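PDB 3BBJ: putative thioesterase II from Thermobifida fusca, which probably hydrolyses acyl-CoA or related acyl thioesters, as expected of a double-hotdog acyl-CoA thioesterase, although its natural substrate is not established. Local coordinates for residues A[18-23]-A[50-55]; A[40-45]-A[61-66]; A[6-11]-A[191-196]; A[121-126]-A[252-257]; A[131-136]-A[158-163]. All coordinates share one frame; numbering follows the deposited sequence.

Contact 1 (A[18-23]-A[50-55]); sequences GENRYA and LAESDH
Tyr22 and Glu52 meet through a single hydrogen bond, which joins strand 21-26, the second strand in from the edge, to the loop that follows helix 38-51. The tyrosine leaves its strand with CG beside the backbone N and anti to the carbonyl carbon (chi1 -66°), which carries the ring toward segment 50-55. The side chain is flanked by Val14 and Arg16 of strand 14-18 and by Ile76 and Thr78 of strand 72-82; CB and CG lie too far back to meet segment 50-55. Contact across the pair begins at the far end of the ring, where Tyr22 CE2 comes to 4.0 Å from Ala51 CB and CE1 to 3.5 Å from Glu52 OE2. CZ rests 3.9 Å from Ala51 CB, and OH, at the tip, donates to Glu52 OE2 over 2.6 Å. This acceptor oxygen lies in the plane of the ring and receives the proton on its anti lone pair, while the carboxylate stands nearly upright to the ring, their planes 82° apart. The bend of the glutamate at chi2 (-73°) folds its carboxylate back to the hydroxyl. A phenylalanine at Tyr22 would probably leave Glu52 OE2 without this donor and its carboxylate freer to turn. Type II turn 18-21 leads into the tyrosine's strand, and the whole ties a strand near the margin of the N-terminal hotdog sheet to the region where its long helix gives way to loop.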
# COMPACT_ATOMS: atom_id res chain seq x y z
N GLY A 18 7.05 -28.66 -8.20
CA GLY A 18 8.36 -28.56 -8.83
C GLY A 18 9.11 -27.38 -8.22
O GLY A 18 8.58 -26.70 -7.35
N GLU A 19 10.33 -27.11 -8.67
CA GLU A 19 11.08 -26.05 -8.06
C GLU A 19 10.54 -24.69 -8.52
O GLU A 19 10.43 -24.41 -9.72
CB GLU A 19 12.60 -26.22 -8.22
CG GLU A 19 13.23 -25.77 -9.53
CD GLU A 19 14.73 -25.53 -9.36
OE1 GLU A 19 15.28 -25.89 -8.29
OE2 GLU A 19 15.35 -24.97 -10.30
N ASN A 20 10.17 -23.87 -7.52
CA ASN A 20 9.49 -22.59 -7.70
C ASN A 20 8.11 -22.74 -8.35
O ASN A 20 7.62 -21.80 -9.01
CB ASN A 20 10.36 -21.64 -8.54
CG ASN A 20 11.76 -21.49 -7.97
OD1 ASN A 20 11.93 -21.09 -6.81
ND2 ASN A 20 12.77 -21.79 -8.79
N ARG A 21 7.48 -23.90 -8.13
CA ARG A 21 6.21 -24.25 -8.76
C ARG A 21 5.27 -25.01 -7.82
O ARG A 21 5.65 -26.01 -7.20
CB ARG A 21 6.45 -25.07 -10.04
CG ARG A 21 6.79 -24.22 -11.26
CD ARG A 21 5.55 -23.53 -11.83
N TYR A 22 4.03 -24.51 -7.75
CA TYR A 22 3.03 -25.05 -6.84
C TYR A 22 1.71 -25.21 -7.55
O TYR A 22 1.45 -24.55 -8.55
CB TYR A 22 2.86 -24.12 -5.64
CG TYR A 22 4.08 -24.03 -4.75
CD1 TYR A 22 5.17 -23.26 -5.09
CD2 TYR A 22 4.12 -24.71 -3.54
CE1 TYR A 22 6.30 -23.17 -4.27
CE2 TYR A 22 5.22 -24.63 -2.71
CZ TYR A 22 6.31 -23.87 -3.07
OH TYR A 22 7.40 -23.82 -2.22
N ALA A 23 0.88 -26.10 -7.03
CA ALA A 23 -0.46 -26.34 -7.56
C ALA A 23 -1.47 -26.02 -6.47
O ALA A 23 -1.20 -26.24 -5.28
CB ALA A 23 -0.61 -27.80 -8.01
N LEU A 50 5.88 -18.11 1.66
CA LEU A 50 6.51 -18.51 2.92
C LEU A 50 7.14 -19.90 2.83
O LEU A 50 8.04 -20.22 3.59
CB LEU A 50 5.49 -18.48 4.06
CG LEU A 50 4.85 -17.12 4.38
CD1 LEU A 50 3.69 -17.30 5.35
CD2 LEU A 50 5.89 -16.20 4.93
N ALA A 51 6.63 -20.73 1.92
CA ALA A 51 7.22 -22.04 1.66
C ALA A 51 8.63 -21.86 1.07
O ALA A 51 9.52 -22.69 1.31
CB ALA A 51 6.35 -22.86 0.72
N GLU A 52 8.82 -20.77 0.34
CA GLU A 52 10.10 -20.48 -0.30
C GLU A 52 11.05 -19.64 0.55
O GLU A 52 12.16 -19.34 0.12
CB GLU A 52 9.85 -19.75 -1.63
CG GLU A 52 9.12 -20.63 -2.66
CD GLU A 52 10.01 -21.71 -3.26
OE1 GLU A 52 11.09 -21.36 -3.80
OE2 GLU A 52 9.64 -22.91 -3.20
N SER A 53 10.63 -19.31 1.77
CA SER A 53 11.36 -18.37 2.60
C SER A 53 11.90 -18.99 3.87
O SER A 53 11.31 -19.93 4.43
CB SER A 53 10.44 -17.21 2.98
OG SER A 53 11.07 -16.32 3.89
N ASP A 54 13.00 -18.40 4.34
CA ASP A 54 13.65 -18.78 5.59
C ASP A 54 13.06 -18.03 6.79
O ASP A 54 13.40 -18.29 7.93
CB ASP A 54 15.18 -18.59 5.51
CG ASP A 54 15.60 -17.34 4.71
OD1 ASP A 54 14.72 -16.64 4.16
OD2 ASP A 54 16.81 -17.07 4.60
N HIS A 55 12.15 -17.10 6.53
CA HIS A 55 11.48 -16.35 7.58
C HIS A 55 10.02 -16.77 7.67
O HIS A 55 9.44 -17.25 6.70
CB HIS A 55 11.60 -14.86 7.30
CG HIS A 55 13.01 -14.40 7.19
ND1 HIS A 55 13.87 -14.36 8.26
CD2 HIS A 55 13.72 -13.95 6.13
CE1 HIS A 55 15.05 -13.91 7.87
NE2 HIS A 55 14.98 -13.65 6.57

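Contact 2 (A[40-45]-A[61-66]); sequences YLMTVL and SSYHFH
Met42 packs on Tyr63 and Phe65 in the helix-on-sheet core of the N-terminal hotdog domain, where helix 38-51 faces strand 57-65, the two short segments running at 126° with axes 10.6 Å apart. Met42, present as selenomethionine, carries most of the contact. Its CG stands almost exactly above the centre of the Tyr63 ring, 3.4 Å from the centroid and only 7° off the normal, a CH-pi contact over the face. Beyond CG the chain turns at chi3 (39°), which brings the methyl CE back to 3.9 Å from Tyr63 CE2. The selenium sits obliquely over the same tyrosine, and it also approaches Phe65 in the plane of that ring, with Met42 SE 3.9 Å from Phe65 CZ. One heavy atom thus makes two Met-aromatic contacts of different kinds. Leu45, one turn further along the helix, lies at the edge of the tyrosine ring, its CD1 4.0 Å from Tyr63 CE1 near the ring plane. On the sheet side Leu106 packs against Tyr63 and Leu102 against Phe65, while Leu220 and Trp222 touch Met42. At neighbouring positions of the strand, Ser62 and His64 exchange hydrogen bonds with His64 and Ser62 of the second subunit. Strand 57-65 therefore serves the helix-on-sheet core and the dimer interface together, the layered packing of a hotdog domain.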
# COMPACT_ATOMS: atom_id res chain seq x y z
N TYR A 40 -8.90 -14.54 -0.94
CA TYR A 40 -8.68 -15.98 -0.99
C TYR A 40 -7.46 -16.31 -1.86
O TYR A 40 -6.66 -17.16 -1.50
CB TYR A 40 -9.95 -16.70 -1.48
CG TYR A 40 -9.76 -18.18 -1.77
CD1 TYR A 40 -9.52 -19.09 -0.76
CD2 TYR A 40 -9.80 -18.65 -3.09
CE1 TYR A 40 -9.34 -20.43 -1.04
CE2 TYR A 40 -9.62 -19.98 -3.38
CZ TYR A 40 -9.39 -20.87 -2.36
OH TYR A 40 -9.22 -22.21 -2.68
N LEU A 41 -7.32 -15.62 -2.98
CA LEU A 41 -6.19 -15.81 -3.88
C LEU A 41 -4.90 -15.30 -3.24
O LEU A 41 -3.80 -15.82 -3.51
CB LEU A 41 -6.42 -15.09 -5.21
CG LEU A 41 -7.74 -15.33 -5.97
CD1 LEU A 41 -7.67 -14.56 -7.25
CD2 LEU A 41 -8.02 -16.81 -6.26
N MSE A 42 -5.02 -14.28 -2.38
CA MSE A 42 -3.88 -13.78 -1.62
C MSE A 42 -3.35 -14.82 -0.62
O MSE A 42 -2.14 -15.01 -0.49
CB MSE A 42 -4.23 -12.47 -0.92
CG MSE A 42 -4.15 -11.26 -1.89
SE MSE A 42 -5.02 -9.63 -1.29
CE MSE A 42 -4.52 -9.71 0.59
N THR A 43 -4.28 -15.48 0.05
CA THR A 43 -4.00 -16.48 1.07
C THR A 43 -3.16 -17.62 0.50
O THR A 43 -2.20 -18.09 1.12
CB THR A 43 -5.34 -17.03 1.64
OG1 THR A 43 -5.99 -16.01 2.42
CG2 THR A 43 -5.11 -18.24 2.49
N VAL A 44 -3.55 -18.04 -0.70
CA VAL A 44 -2.87 -19.10 -1.43
C VAL A 44 -1.48 -18.65 -1.87
O VAL A 44 -0.51 -19.41 -1.76
CB VAL A 44 -3.72 -19.55 -2.64
CG1 VAL A 44 -2.86 -20.25 -3.69
CG2 VAL A 44 -4.86 -20.46 -2.18
N LEU A 45 -1.38 -17.43 -2.38
CA LEU A 45 -0.10 -16.90 -2.81
C LEU A 45 0.80 -16.69 -1.60
O LEU A 45 2.00 -16.96 -1.67
CB LEU A 45 -0.25 -15.60 -3.59
CG LEU A 45 -0.84 -15.62 -5.00
CD1 LEU A 45 -0.61 -14.23 -5.64
CD2 LEU A 45 -0.21 -16.73 -5.88
N SER A 61 3.03 -7.18 1.98
CA SER A 61 2.59 -7.90 0.81
C SER A 61 1.84 -6.94 -0.13
O SER A 61 0.85 -6.35 0.27
CB SER A 61 1.68 -9.05 1.24
OG SER A 61 2.29 -9.84 2.26
N SER A 62 2.35 -6.81 -1.36
CA SER A 62 1.72 -6.01 -2.41
C SER A 62 1.28 -6.90 -3.56
O SER A 62 2.09 -7.66 -4.13
CB SER A 62 2.69 -4.98 -2.97
OG SER A 62 3.99 -5.53 -3.08
N TYR A 63 0.00 -6.78 -3.91
CA TYR A 63 -0.59 -7.61 -4.92
C TYR A 63 -1.21 -6.77 -6.03
O TYR A 63 -1.94 -5.79 -5.77
CB TYR A 63 -1.69 -8.48 -4.30
CG TYR A 63 -1.25 -9.46 -3.22
CD1 TYR A 63 -0.83 -10.74 -3.57
CD2 TYR A 63 -1.34 -9.14 -1.86
CE1 TYR A 63 -0.45 -11.64 -2.62
CE2 TYR A 63 -0.98 -10.06 -0.89
CZ TYR A 63 -0.52 -11.32 -1.29
OH TYR A 63 -0.14 -12.27 -0.37
N HIS A 64 -0.94 -7.17 -7.27
CA HIS A 64 -1.55 -6.55 -8.45
C HIS A 64 -2.43 -7.57 -9.15
O HIS A 64 -1.96 -8.65 -9.46
CB HIS A 64 -0.46 -6.01 -9.38
CG HIS A 64 0.15 -4.75 -8.87
ND1 HIS A 64 -0.17 -3.51 -9.38
CD2 HIS A 64 1.01 -4.52 -7.84
CE1 HIS A 64 0.51 -2.59 -8.73
NE2 HIS A 64 1.22 -3.17 -7.79
N PHE A 65 -3.71 -7.22 -9.35
CA PHE A 65 -4.73 -8.13 -9.89
C PHE A 65 -4.91 -7.86 -11.36
O PHE A 65 -5.23 -6.75 -11.74
CB PHE A 65 -6.08 -7.93 -9.18
CG PHE A 65 -6.05 -8.32 -7.75
CD1 PHE A 65 -5.55 -7.47 -6.79
CD2 PHE A 65 -6.50 -9.58 -7.35
CE1 PHE A 65 -5.48 -7.86 -5.44
CE2 PHE A 65 -6.45 -9.97 -6.01
CZ PHE A 65 -5.94 -9.11 -5.06
N HIS A 66 -4.72 -8.88 -12.18
CA HIS A 66 -4.77 -8.70 -13.63
C HIS A 66 -6.10 -9.13 -14.22
O HIS A 66 -6.67 -8.40 -15.06
CB HIS A 66 -3.63 -9.48 -14.30
CG HIS A 66 -2.28 -9.14 -13.75
ND1 HIS A 66 -1.83 -7.85 -13.64
CD2 HIS A 66 -1.29 -9.93 -13.29
CE1 HIS A 66 -0.61 -7.85 -13.14
NE2 HIS A 66 -0.26 -9.10 -12.91

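Contact 3 (A[6-11]-A[191-196]); sequences TRFDSA and PLAFLP
Ala193 and Phe194, in the first turns of helix 191-198, receive the ring of Phe8 from the short N-terminal helix 7-11. Pro191 begins the second segment, and its carbonyl accepts bonds from the backbone N of Phe194 and, weakly, of Leu195, closing the turn that presents the contact. At Ala193 the aromatic ring arrives edge first: the carbonyl oxygen lies in the ring plane, with Ala193 O 3.4 Å from Phe8 CZ, and the methyl CB is 4.1 Å from Phe8 CE2. An edge approach of this kind sets the slightly positive rim of a phenyl ring against the negative oxygen, which is probably mildly attractive. Phe8 gets there because its CG lies anti to the backbone N (chi1 -180°), a torsion that carries the ring toward helix 191-198. The helix it meets belongs to the C-terminal hotdog domain, and the contact thus lays the N-terminal segment of the chain across onto the second half of a double-hotdog protein. At Phe194 the ring reaches the backbone, with Phe8 CZ 3.8 Å from Phe194 CA and 4.4 Å from its CB; the Phe194 side chain itself goes on to Asp179 and Leu180 of strand 173-180, and Leu180 also touches Phe8. Pro196, whose N has no hydrogen to give to the preceding turn, marks a kink in the helix and packs on Thr43 and Gln46 of helix 38-51, while Leu192 and Leu195 pack on strand 217-224.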
# COMPACT_ATOMS: atom_id res chain seq x y z
N THR A 6 -10.78 -26.77 9.34
CA THR A 6 -11.80 -25.82 8.91
C THR A 6 -11.77 -25.85 7.39
O THR A 6 -10.73 -26.23 6.78
CB THR A 6 -11.48 -24.37 9.35
OG1 THR A 6 -10.27 -23.92 8.71
CG2 THR A 6 -11.33 -24.26 10.86
N ARG A 7 -12.87 -25.47 6.76
CA ARG A 7 -12.95 -25.41 5.28
C ARG A 7 -11.77 -24.63 4.65
O ARG A 7 -11.23 -25.01 3.63
CB ARG A 7 -14.25 -24.75 4.83
CG ARG A 7 -14.53 -24.94 3.36
CD ARG A 7 -15.52 -23.95 2.84
NE ARG A 7 -15.75 -24.21 1.41
CZ ARG A 7 -16.82 -24.83 0.91
NH1 ARG A 7 -17.83 -25.22 1.68
NH2 ARG A 7 -16.89 -25.02 -0.40
N PHE A 8 -11.41 -23.52 5.28
CA PHE A 8 -10.28 -22.68 4.86
C PHE A 8 -8.96 -23.43 4.79
O PHE A 8 -8.20 -23.26 3.84
CB PHE A 8 -10.15 -21.53 5.85
CG PHE A 8 -9.03 -20.56 5.55
CD1 PHE A 8 -9.20 -19.56 4.61
CD2 PHE A 8 -7.83 -20.61 6.27
CE1 PHE A 8 -8.18 -18.64 4.35
CE2 PHE A 8 -6.80 -19.69 6.02
CZ PHE A 8 -6.99 -18.71 5.06
N ASP A 9 -8.67 -24.23 5.82
CA ASP A 9 -7.43 -25.03 5.85
C ASP A 9 -7.33 -25.91 4.60
O ASP A 9 -6.29 -25.99 3.95
CB ASP A 9 -7.35 -25.91 7.10
CG ASP A 9 -7.05 -25.12 8.37
OD1 ASP A 9 -6.51 -24.00 8.26
OD2 ASP A 9 -7.34 -25.65 9.49
N SER A 10 -8.42 -26.59 4.27
CA SER A 10 -8.49 -27.44 3.10
C SER A 10 -8.47 -26.64 1.80
O SER A 10 -7.71 -26.95 0.87
CB SER A 10 -9.77 -28.30 3.14
OG SER A 10 -10.03 -28.92 1.89
N ALA A 11 -9.31 -25.62 1.75
CA ALA A 11 -9.45 -24.76 0.58
C ALA A 11 -8.18 -24.01 0.15
O ALA A 11 -8.01 -23.68 -1.02
CB ALA A 11 -10.58 -23.75 0.80
N PRO A 191 -4.38 -17.69 12.60
CA PRO A 191 -4.77 -16.32 12.27
C PRO A 191 -3.95 -15.68 11.16
O PRO A 191 -4.49 -14.96 10.33
CB PRO A 191 -4.50 -15.56 13.58
CG PRO A 191 -4.59 -16.54 14.64
CD PRO A 191 -4.23 -17.88 14.05
N LEU A 192 -2.65 -15.95 11.16
CA LEU A 192 -1.75 -15.30 10.21
C LEU A 192 -2.06 -15.71 8.80
O LEU A 192 -1.92 -14.90 7.87
CB LEU A 192 -0.30 -15.64 10.54
CG LEU A 192 0.17 -15.04 11.86
CD1 LEU A 192 1.40 -15.80 12.39
CD2 LEU A 192 0.46 -13.54 11.65
N ALA A 193 -2.48 -16.96 8.65
CA ALA A 193 -2.85 -17.50 7.34
C ALA A 193 -4.12 -16.83 6.83
O ALA A 193 -4.31 -16.69 5.63
CB ALA A 193 -3.06 -19.03 7.45
N PHE A 194 -4.97 -16.40 7.76
CA PHE A 194 -6.30 -15.84 7.47
C PHE A 194 -6.30 -14.32 7.24
O PHE A 194 -7.22 -13.79 6.62
CB PHE A 194 -7.24 -16.20 8.63
CG PHE A 194 -8.55 -15.44 8.66
CD1 PHE A 194 -9.51 -15.63 7.67
CD2 PHE A 194 -8.86 -14.61 9.73
CE1 PHE A 194 -10.73 -14.95 7.72
CE2 PHE A 194 -10.08 -13.92 9.79
CZ PHE A 194 -11.02 -14.09 8.79
N LEU A 195 -5.27 -13.63 7.72
CA LEU A 195 -5.19 -12.17 7.56
C LEU A 195 -5.36 -11.71 6.10
O LEU A 195 -6.14 -10.80 5.83
CB LEU A 195 -3.91 -11.60 8.20
CG LEU A 195 -3.86 -11.65 9.74
CD1 LEU A 195 -2.60 -11.06 10.29
CD2 LEU A 195 -5.06 -10.92 10.34
N PRO A 196 -4.65 -12.35 5.15
CA PRO A 196 -4.80 -11.92 3.74
C PRO A 196 -6.23 -12.03 3.19
O PRO A 196 -6.64 -11.23 2.32
CB PRO A 196 -3.83 -12.82 2.97
CG PRO A 196 -3.43 -13.93 3.92
CD PRO A 196 -3.67 -13.44 5.32

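Contact 4 (A[121-126]-A[252-257]); sequences APQPAI and DLWDAR
Gln123 lies over the indole of Trp254, and the conformations of both side chains explain the fit. Trp254 has CG anti to its carbonyl carbon (chi1 -65°), which turns the indole toward segment 121-126. With its own CG anti to the backbone N (chi1 -180°) and the chain extended beyond it, Gln123 runs its aliphatic part across the ring: CG hangs 3.4 Å from the centroid of the five-membered ring, 1° off its normal, a clear CH-pi contact, while Gln123 CB is 3.6 Å from Trp254 NE1. The amide continues past the indole, and Gln123 NE2 donates to Pro124 O over 3.0 Å, fixing the rotation of the amide. Pro124 adds its ring at the benzo end, CD lying 3.3 Å from Trp254 CZ2. In the ring plane a water weakly bridges Trp254 NE1 to Ala121 O. Without the indole, as with an alanine here, Gln123 CG and Pro124 CD would probably lose the surface they rest on. The arrangement lays the loop between strands 119-120 and 133-134 over strand 246-254 of the C-terminal hotdog sheet.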
# COMPACT_ATOMS: atom_id res chain seq x y z
N ALA A 121 -0.89 4.00 18.73
CA ALA A 121 -2.12 4.75 18.77
C ALA A 121 -3.20 3.79 19.30
O ALA A 121 -3.15 2.58 19.04
CB ALA A 121 -2.49 5.24 17.39
N PRO A 122 -4.18 4.31 20.05
CA PRO A 122 -5.23 3.44 20.60
C PRO A 122 -6.15 2.87 19.52
O PRO A 122 -6.31 3.49 18.46
CB PRO A 122 -6.04 4.40 21.47
CG PRO A 122 -5.87 5.72 20.79
CD PRO A 122 -4.42 5.72 20.41
N GLN A 123 -6.72 1.70 19.78
CA GLN A 123 -7.72 1.15 18.89
C GLN A 123 -8.93 2.07 18.97
O GLN A 123 -9.28 2.52 20.07
CB GLN A 123 -8.15 -0.27 19.29
CG GLN A 123 -9.21 -0.86 18.34
CD GLN A 123 -10.06 -1.93 18.96
OE1 GLN A 123 -9.57 -2.96 19.43
NE2 GLN A 123 -11.37 -1.71 18.93
N PRO A 124 -9.55 2.39 17.83
CA PRO A 124 -10.76 3.21 17.90
C PRO A 124 -11.90 2.47 18.63
O PRO A 124 -11.93 1.24 18.65
CB PRO A 124 -11.11 3.47 16.43
CG PRO A 124 -10.46 2.36 15.67
CD PRO A 124 -9.21 2.04 16.44
N ALA A 125 -12.80 3.21 19.26
CA ALA A 125 -13.90 2.60 20.01
C ALA A 125 -14.82 1.81 19.08
O ALA A 125 -15.42 2.36 18.16
CB ALA A 125 -14.70 3.66 20.75
N ILE A 126 -14.88 0.50 19.32
CA ILE A 126 -15.79 -0.40 18.62
C ILE A 126 -16.62 -1.13 19.67
O ILE A 126 -16.06 -1.63 20.65
CB ILE A 126 -15.06 -1.45 17.75
CG1 ILE A 126 -14.12 -0.76 16.75
CG2 ILE A 126 -16.07 -2.31 17.02
CD1 ILE A 126 -13.54 -1.69 15.70
N ASP A 252 -8.13 -1.79 8.69
CA ASP A 252 -7.23 -2.10 9.79
C ASP A 252 -7.87 -3.22 10.61
O ASP A 252 -9.10 -3.27 10.74
CB ASP A 252 -6.95 -0.86 10.64
CG ASP A 252 -6.28 0.25 9.83
OD1 ASP A 252 -5.26 -0.03 9.18
OD2 ASP A 252 -6.78 1.39 9.82
N LEU A 253 -7.03 -4.12 11.10
CA LEU A 253 -7.49 -5.22 11.93
C LEU A 253 -6.74 -5.24 13.26
O LEU A 253 -5.52 -5.08 13.30
CB LEU A 253 -7.27 -6.56 11.21
CG LEU A 253 -7.90 -6.79 9.83
CD1 LEU A 253 -7.47 -8.16 9.22
CD2 LEU A 253 -9.40 -6.69 9.92
N TRP A 254 -7.50 -5.43 14.34
CA TRP A 254 -6.96 -5.58 15.69
C TRP A 254 -7.37 -6.94 16.24
O TRP A 254 -8.38 -7.52 15.81
CB TRP A 254 -7.52 -4.52 16.64
CG TRP A 254 -7.15 -3.12 16.33
CD1 TRP A 254 -6.21 -2.36 16.97
CD2 TRP A 254 -7.73 -2.29 15.32
NE1 TRP A 254 -6.16 -1.09 16.41
CE2 TRP A 254 -7.09 -1.03 15.40
CE3 TRP A 254 -8.72 -2.48 14.36
CZ2 TRP A 254 -7.41 0.02 14.53
CZ3 TRP A 254 -9.05 -1.43 13.52
CH2 TRP A 254 -8.39 -0.20 13.60
N ASP A 255 -6.61 -7.43 17.20
CA ASP A 255 -6.92 -8.72 17.82
C ASP A 255 -7.79 -8.54 19.07
O ASP A 255 -8.12 -7.41 19.46
CB ASP A 255 -5.62 -9.49 18.15
CG ASP A 255 -4.84 -8.92 19.35
OD1 ASP A 255 -5.17 -7.84 19.89
OD2 ASP A 255 -3.86 -9.59 19.74
N ALA A 256 -8.14 -9.67 19.68
CA ALA A 256 -8.90 -9.71 20.94
C ALA A 256 -8.36 -8.77 22.00
O ALA A 256 -9.12 -8.21 22.79
CB ALA A 256 -8.94 -11.16 21.49
N ARG A 257 -7.04 -8.59 22.02
CA ARG A 257 -6.37 -7.77 23.04
C ARG A 257 -6.27 -6.30 22.67
O ARG A 257 -5.74 -5.52 23.44
CB ARG A 257 -4.95 -8.30 23.28
CG ARG A 257 -4.94 -9.76 23.72
CD ARG A 257 -3.68 -10.47 23.30
NE ARG A 257 -2.50 -9.87 23.92
CZ ARG A 257 -1.26 -10.33 23.76
NH1 ARG A 257 -1.02 -11.41 23.00
NH2 ARG A 257 -0.26 -9.70 24.37
O HOH W 1 -4.45 1.70 15.97

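Contact 5 (A[131-136]-A[158-163]); sequences QCRRVD and DSYAAL
The Tyr160 ring and the Arg133 guanidinium lie face on face, their centres 3.7 Å apart and their planes tilted by 26°, a stacked cation-pi pair. Over that ring face the arginine lies along its length: CD makes a CH-pi contact, and Arg133 NE stands 3.2 Å from Tyr160 CE2. Further out, Arg133 NH2 is 3.1 Å from Tyr160 OH. The arginine chain is extended from CG to NE, and its first torsion (chi1 -168°) lays it across the ring. The short, weakly bonded strand about 133-134 is the outermost in this chain of the C-terminal hotdog sheet, pairing through Arg133 with Phe155, and here it reaches helix 157-163, from which Tyr160 projects. Val135, two residues on and directed the same way, crosses the tyrosine side chain at about a right angle, its CG2 3.6 Å from Tyr160 CE2. Arg134, between them, turns away to form a salt bridge with Asp154 on strand 151-155.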
# COMPACT_ATOMS: atom_id res chain seq x y z
N GLN A 131 -22.80 -6.82 21.23
CA GLN A 131 -23.70 -5.71 20.87
C GLN A 131 -23.80 -5.52 19.35
O GLN A 131 -24.61 -4.73 18.88
CB GLN A 131 -23.25 -4.40 21.51
CG GLN A 131 -23.43 -4.34 23.02
CD GLN A 131 -22.91 -3.04 23.62
OE1 GLN A 131 -23.07 -1.96 23.04
NE2 GLN A 131 -22.26 -3.14 24.78
N CYS A 132 -22.98 -6.24 18.60
CA CYS A 132 -22.94 -6.14 17.14
C CYS A 132 -23.98 -7.04 16.50
O CYS A 132 -24.48 -7.98 17.12
CB CYS A 132 -21.55 -6.48 16.59
SG CYS A 132 -20.28 -5.28 17.03
N ARG A 133 -24.25 -6.76 15.22
CA ARG A 133 -25.31 -7.41 14.48
C ARG A 133 -24.81 -8.10 13.22
O ARG A 133 -24.09 -7.53 12.41
CB ARG A 133 -26.35 -6.35 14.14
CG ARG A 133 -27.66 -6.90 13.61
CD ARG A 133 -28.74 -5.84 13.69
NE ARG A 133 -29.90 -6.16 12.86
CZ ARG A 133 -30.98 -5.39 12.75
NH1 ARG A 133 -31.07 -4.25 13.43
NH2 ARG A 133 -31.98 -5.77 11.96
N ARG A 134 -25.23 -9.35 13.06
CA ARG A 134 -24.85 -10.18 11.92
C ARG A 134 -26.07 -10.39 11.02
O ARG A 134 -27.21 -10.42 11.48
CB ARG A 134 -24.33 -11.52 12.44
CG ARG A 134 -23.80 -12.46 11.38
CD ARG A 134 -23.34 -13.77 11.99
NE ARG A 134 -22.34 -13.55 13.04
CZ ARG A 134 -21.82 -14.51 13.80
NH1 ARG A 134 -22.16 -15.79 13.63
NH2 ARG A 134 -20.92 -14.19 14.73
N VAL A 135 -25.82 -10.52 9.72
CA VAL A 135 -26.86 -10.79 8.73
C VAL A 135 -26.73 -12.26 8.31
O VAL A 135 -25.73 -12.65 7.72
CB VAL A 135 -26.72 -9.88 7.50
CG1 VAL A 135 -27.86 -10.13 6.53
CG2 VAL A 135 -26.72 -8.44 7.91
N ASP A 136 -27.73 -13.07 8.65
CA ASP A 136 -27.70 -14.50 8.33
C ASP A 136 -27.70 -14.66 6.81
O ASP A 136 -28.62 -14.18 6.15
CB ASP A 136 -28.90 -15.24 8.95
N ASP A 158 -24.25 1.07 14.04
CA ASP A 158 -24.15 2.13 13.05
C ASP A 158 -23.72 1.60 11.68
O ASP A 158 -24.16 2.12 10.65
CB ASP A 158 -23.16 3.21 13.51
CG ASP A 158 -23.73 4.09 14.60
OD1 ASP A 158 -24.95 4.03 14.82
OD2 ASP A 158 -22.94 4.84 15.22
N SER A 159 -22.85 0.60 11.67
CA SER A 159 -22.41 0.01 10.41
C SER A 159 -23.54 -0.75 9.72
O SER A 159 -23.73 -0.65 8.50
CB SER A 159 -21.21 -0.90 10.64
OG SER A 159 -20.15 -0.14 11.18
N TYR A 160 -24.30 -1.50 10.52
CA TYR A 160 -25.47 -2.21 10.01
C TYR A 160 -26.45 -1.21 9.44
O TYR A 160 -26.92 -1.35 8.32
CB TYR A 160 -26.16 -3.00 11.12
CG TYR A 160 -27.32 -3.87 10.63
CD1 TYR A 160 -28.53 -3.31 10.23
CD2 TYR A 160 -27.18 -5.26 10.55
CE1 TYR A 160 -29.58 -4.11 9.76
CE2 TYR A 160 -28.22 -6.07 10.10
CZ TYR A 160 -29.42 -5.49 9.71
OH TYR A 160 -30.45 -6.30 9.27
N ALA A 161 -26.75 -0.18 10.23
CA ALA A 161 -27.68 0.87 9.79
C ALA A 161 -27.24 1.44 8.46
O ALA A 161 -28.06 1.71 7.59
CB ALA A 161 -27.78 2.00 10.85
N ALA A 162 -25.93 1.61 8.30
CA ALA A 162 -25.37 2.16 7.07
C ALA A 162 -25.60 1.23 5.87
O ALA A 162 -26.07 1.65 4.82
CB ALA A 162 -23.89 2.44 7.25
N LEU A 163 -25.24 -0.03 6.05
CA LEU A 163 -25.38 -1.03 4.99
C LEU A 163 -26.85 -1.27 4.63
O LEU A 163 -27.16 -1.46 3.45
CB LEU A 163 -24.73 -2.35 5.41
CG LEU A 163 -23.20 -2.30 5.50
CD1 LEU A 163 -22.65 -3.50 6.24
CD2 LEU A 163 -22.64 -2.19 4.10

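From the N terminus, helix 7-11 opens contact 3, whose loop closes only at helix 191-198, 180 residues later. Contacts 1, 2 and 5 are all nested within it. Contacts 1 and 2 cross, their segments alternating along the chain, and share helix 38-51: contact 1 lies where the helix runs out, against strand 21-26, and contact 2 in the core. Contact 4 opens in the loop after strand 119-120 and closes at strand 246-254, so it crosses contact 3 and encloses contact 5. Contact 3 touches contact 2, where Thr43 packs on Phe8, and contact 4 through Leu195 and Leu253. It therefore joins the N-terminal half, held by contacts 1 and 2, to the C-terminal half of contacts 4 and 5.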